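Local structure of lectin 2 (Agrocybe aegerita, 4TQJ) at residues 1-5 with 238-242; 121-125 with 182-186. The protein is a fungal lectin that binds carbohydrate, with specific recognition of N-acetylglucosamine at the non-reducing end of glycans. The protein carries 1 engineered substitution. One frame throughout, in Å; residues are numbered along the deposited sequence.

Interaction 1 of 2, residues 1-5 with 238-242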
loop_
_atom_site.group_PDB
_atom_site.type_symbol
_atom_site.label_atom_id
_atom_site.label_comp_id
_atom_site.label_asym_id
_atom_site.label_seq_id
_atom_site.Cartn_x
_atom_site.Cartn_y
_atom_site.Cartn_z
ATOM N N THR A 1 -4.328 -9.932 18.224
ATOM C CA THR A 1 -4.859 -8.709 17.616
ATOM C C THR A 1 -6.352 -8.832 17.354
ATOM O O THR A 1 -6.828 -9.868 16.906
ATOM C CB THR A 1 -4.173 -8.357 16.265
ATOM O OG1 THR A 1 -2.766 -8.158 16.458
ATOM C CG2 THR A 1 -4.788 -7.067 15.659
ATOM N N SER A 2 -7.077 -7.759 17.650
ATOM C CA SER A 2 -8.489 -7.628 17.323
ATOM C C SER A 2 -8.663 -6.295 16.585
ATOM O O SER A 2 -8.120 -5.287 17.019
ATOM C CB SER A 2 -9.331 -7.594 18.610
ATOM O OG SER A 2 -9.697 -8.888 19.061
ATOM N N ASN A 3 -9.390 -6.268 15.474
ATOM C CA ASN A 3 -9.784 -4.969 14.920
ATOM C C ASN A 3 -10.835 -4.325 15.833
ATOM O O ASN A 3 -11.790 -4.976 16.229
ATOM C CB ASN A 3 -10.290 -5.103 13.487
ATOM C CG ASN A 3 -9.239 -4.695 12.456
ATOM O OD1 ASN A 3 -8.161 -5.301 12.378
ATOM N ND2 ASN A 3 -9.552 -3.666 11.656
ATOM N N VAL A 4 -10.633 -3.065 16.201
ATOM C CA VAL A 4 -11.468 -2.429 17.222
ATOM C C VAL A 4 -11.804 -0.971 16.878
ATOM O O VAL A 4 -10.987 -0.236 16.314
ATOM C CB VAL A 4 -10.777 -2.473 18.612
ATOM C CG1 VAL A 4 -11.433 -1.486 19.570
ATOM C CG2 VAL A 4 -10.790 -3.894 19.195
ATOM N N ILE A 5 -13.013 -0.561 17.234
ATOM C CA ILE A 5 -13.478 0.789 16.965
ATOM C C ILE A 5 -13.917 1.424 18.271
ATOM O O ILE A 5 -14.807 0.896 18.935
ATOM C CB ILE A 5 -14.652 0.749 15.984
ATOM C CG1 ILE A 5 -14.148 0.276 14.621
ATOM C CG2 ILE A 5 -15.325 2.112 15.874
ATOM C CD1 ILE A 5 -15.240 0.041 13.631
ATOM N N ASP A 238 -5.426 -14.492 21.491
ATOM C CA ASP A 238 -6.446 -15.417 20.979
ATOM C C ASP A 238 -7.355 -14.794 19.924
ATOM O O ASP A 238 -8.268 -15.449 19.424
ATOM C CB ASP A 238 -7.294 -16.005 22.112
ATOM C CG ASP A 238 -8.401 -15.072 22.570
ATOM O OD1 ASP A 238 -8.336 -13.854 22.314
ATOM O OD2 ASP A 238 -9.346 -15.554 23.209
ATOM N N GLY A 239 -7.125 -13.526 19.600
ATOM C CA GLY A 239 -7.902 -12.861 18.570
ATOM C C GLY A 239 -9.207 -12.235 19.037
ATOM O O GLY A 239 -9.900 -11.600 18.240
ATOM N N THR A 240 -9.552 -12.414 20.314
ATOM C CA THR A 240 -10.727 -11.751 20.881
ATOM C C THR A 240 -10.325 -10.599 21.804
ATOM O O THR A 240 -9.227 -10.598 22.389
ATOM C CB THR A 240 -11.676 -12.724 21.645
ATOM O OG1 THR A 240 -11.054 -13.184 22.844
ATOM C CG2 THR A 240 -12.042 -13.932 20.768
ATOM N N ALA A 241 -11.223 -9.621 21.924
ATOM C CA ALA A 241 -10.960 -8.416 22.700
ATOM C C ALA A 241 -11.109 -8.609 24.217
ATOM O O ALA A 241 -12.156 -9.031 24.711
ATOM C CB ALA A 241 -11.862 -7.290 22.222
ATOM N N ASP A 242 -10.047 -8.288 24.940
ATOM C CA ASP A 242 -10.102 -8.192 26.397
ATOM C C ASP A 242 -10.389 -6.759 26.811
ATOM O O ASP A 242 -10.492 -5.872 25.961
ATOM C CB ASP A 242 -8.789 -8.694 26.985
ATOM C CG ASP A 242 -8.454 -10.078 26.480
ATOM O OD1 ASP A 242 -9.056 -11.033 26.991
ATOM O OD2 ASP A 242 -7.642 -10.203 25.540
#
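A single side chain at the very start of the chain makes the one direct hydrogen bond between the two segments: Ser2 OG donates to Gly239 O at 2.8 Å, a carbonyl more than 230 residues away in sequence. Ser2 points its CB toward the 238-242 loop, and the same OG lies 4.2 Å from Ala241 CB. One residue back, the backbones draw together, with Gly239 CA giving a CA-H...O contact to Thr1 O at 3.6 Å. Glycine suits this spot, since at its backbone angles a CB would be jammed against the carbonyl of Asp238. The loop holds its own shape through an Asx turn: Asp238 OD1 accepts from Thr240 N at 2.7 Å and from Thr240 OG1 at 2.8 Å. Asp234 takes bonds from both Thr1 N and Gly239 N. Within the beta-propeller, the N-terminal segment runs along the inner side of the blades: strand 4-5 pairs antiparallel with strand 173-177, while residues 1-2 reach the loop joining strands 230-233 and 242-246 of the next blade.

Interaction 2 of 2, residues 121-125 with 182-186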
loop_
_atom_site.group_PDB
_atom_site.type_symbol
_atom_site.label_atom_id
_atom_site.label_comp_id
_atom_site.label_asym_id
_atom_site.label_seq_id
_atom_site.Cartn_x
_atom_site.Cartn_y
_atom_site.Cartn_z
ATOM N N ALA A 121 -18.064 0.550 9.728
ATOM C CA ALA A 121 -17.537 -0.770 10.063
ATOM C C ALA A 121 -18.150 -1.877 9.204
ATOM O O ALA A 121 -19.335 -1.850 8.890
ATOM C CB ALA A 121 -17.775 -1.064 11.548
ATOM N N ASP A 122 -17.326 -2.853 8.849
ATOM C CA ASP A 122 -17.764 -4.023 8.093
ATOM C C ASP A 122 -18.373 -5.048 9.037
ATOM O O ASP A 122 -17.802 -6.103 9.274
ATOM C CB ASP A 122 -16.572 -4.626 7.357
ATOM C CG ASP A 122 -16.956 -5.796 6.459
ATOM O OD1 ASP A 122 -18.166 -6.039 6.244
ATOM O OD2 ASP A 122 -16.026 -6.459 5.959
ATOM N N ILE A 123 -19.535 -4.723 9.588
ATOM C CA ILE A 123 -20.158 -5.572 10.599
ATOM C C ILE A 123 -20.702 -6.879 10.027
ATOM O O ILE A 123 -21.007 -7.806 10.778
ATOM C CB ILE A 123 -21.266 -4.826 11.346
ATOM C CG1 ILE A 123 -22.167 -4.098 10.366
ATOM C CG2 ILE A 123 -20.673 -3.787 12.306
ATOM C CD1 ILE A 123 -23.118 -3.162 11.050
ATOM N N ARG A 124 -20.814 -6.959 8.705
ATOM C CA ARG A 124 -21.309 -8.179 8.055
ATOM C C ARG A 124 -20.198 -8.997 7.402
ATOM O O ARG A 124 -20.455 -10.033 6.785
ATOM C CB ARG A 124 -22.409 -7.843 7.043
ATOM C CG ARG A 124 -23.717 -7.373 7.692
ATOM C CD ARG A 124 -24.766 -6.948 6.657
ATOM N NE ARG A 124 -24.311 -5.806 5.874
ATOM C CZ ARG A 124 -24.253 -5.780 4.544
ATOM N NH1 ARG A 124 -24.642 -6.836 3.831
ATOM N NH2 ARG A 124 -23.807 -4.694 3.928
ATOM N N LYS A 125 -18.960 -8.531 7.562
ATOM C CA LYS A 125 -17.789 -9.150 6.948
ATOM C C LYS A 125 -17.928 -9.350 5.438
ATOM O O LYS A 125 -17.663 -10.435 4.928
ATOM C CB LYS A 125 -17.435 -10.477 7.635
ATOM C CG LYS A 125 -16.884 -10.308 9.039
ATOM C CD LYS A 125 -15.456 -10.832 9.153
ATOM C CE LYS A 125 -15.421 -12.357 9.163
ATOM N NZ LYS A 125 -14.026 -12.872 9.189
ATOM N N ASN A 182 -16.259 -14.706 16.888
ATOM C CA ASN A 182 -16.801 -15.192 15.612
ATOM C C ASN A 182 -16.354 -14.364 14.413
ATOM O O ASN A 182 -16.942 -14.460 13.336
ATOM C CB ASN A 182 -18.334 -15.294 15.653
ATOM C CG ASN A 182 -19.011 -13.935 15.658
ATOM O OD1 ASN A 182 -18.364 -12.911 15.847
ATOM N ND2 ASN A 182 -20.323 -13.923 15.459
ATOM N N GLY A 183 -15.314 -13.556 14.608
ATOM C CA GLY A 183 -14.752 -12.759 13.538
ATOM C C GLY A 183 -15.496 -11.462 13.264
ATOM O O GLY A 183 -14.980 -10.587 12.567
ATOM N N HIS A 184 -16.706 -11.342 13.803
ATOM C CA HIS A 184 -17.555 -10.182 13.561
ATOM C C HIS A 184 -17.514 -9.194 14.726
ATOM O O HIS A 184 -17.355 -9.589 15.887
ATOM C CB HIS A 184 -18.999 -10.623 13.302
ATOM C CG HIS A 184 -19.203 -11.286 11.974
ATOM N ND1 HIS A 184 -18.612 -12.489 11.641
ATOM C CD2 HIS A 184 -19.929 -10.912 10.894
ATOM C CE1 HIS A 184 -18.966 -12.825 10.413
ATOM N NE2 HIS A 184 -19.765 -11.886 9.938
ATOM N N LEU A 185 -17.678 -7.909 14.419
ATOM C CA LEU A 185 -17.624 -6.867 15.444
ATOM C C LEU A 185 -18.869 -6.832 16.327
ATOM O O LEU A 185 -19.975 -6.639 15.834
ATOM C CB LEU A 185 -17.437 -5.505 14.794
ATOM C CG LEU A 185 -16.085 -5.264 14.128
ATOM C CD1 LEU A 185 -16.095 -3.934 13.402
ATOM C CD2 LEU A 185 -14.970 -5.313 15.150
ATOM N N ASP A 186 -18.684 -6.985 17.635
ATOM C CA ASP A 186 -19.804 -6.900 18.570
ATOM C C ASP A 186 -19.907 -5.501 19.161
ATOM O O ASP A 186 -19.014 -4.683 18.962
ATOM C CB ASP A 186 -19.627 -7.926 19.680
ATOM C CG ASP A 186 -19.259 -9.284 19.135
ATOM O OD1 ASP A 186 -20.016 -9.780 18.270
ATOM O OD2 ASP A 186 -18.206 -9.827 19.536
HETATM O O HOH W 1 -17.142 -7.381 11.580
HETATM O O HOH W 2 -21.098 -12.891 7.946
#
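Both segments are turns of a beta-propeller, each linking the first two strands of its blade, and they meet where the blades stand side by side. In 121-125 the chain makes an inverse gamma turn centred on Asp122 and then a type I turn from Asp122 to Lys125. In 182-186 an Asx turn, with His184 N donating to Asn182 OD1 at 3.1 Å, leads toward strand 186-190. The CA atoms come closest at Ile123 and Leu185, 5.6 Å apart. Water 1 links the backbones, donating to Asp122 O at 2.7 Å and accepting from Leu185 N at 2.9 Å. On the buried side, Leu185 CD1 packs on Ala121 CB at 3.8 Å. Toward solvent, Lys125 sets CG over one face of the His184 ring, a CH-pi contact 3.5 Å from the centroid. His184 ND1 donates to Asn182 O at 3.1 Å, while His184 NE2 lies 2.6 Å from water 2, which donates to Arg124 O at 3.2 Å.

How the interactions relate
The blade that begins with strand 173-177 belongs to both contacts. Interaction 2 joins its first turn to the blade before, and interaction 1 lets the N-terminal segment, paired with that same blade, reach the blade after. Each is partly buried and mixes core with surface, but interaction 1 is the smaller, 158 against 307 Å², and rests on a direct side-chain-to-backbone bond, whereas interaction 2 relies on apolar packing, a CH-pi contact and bridging waters. Loops 182-186 and 238-242 each carry an Asx turn with glycine in the middle. The two interactions meet at 1-5: Asn3 O lies 3.4 Å from Leu185 CD2, and Ile5 CD1 3.5 Å from Ala121 CB and 4.1 Å from Leu185 CD1.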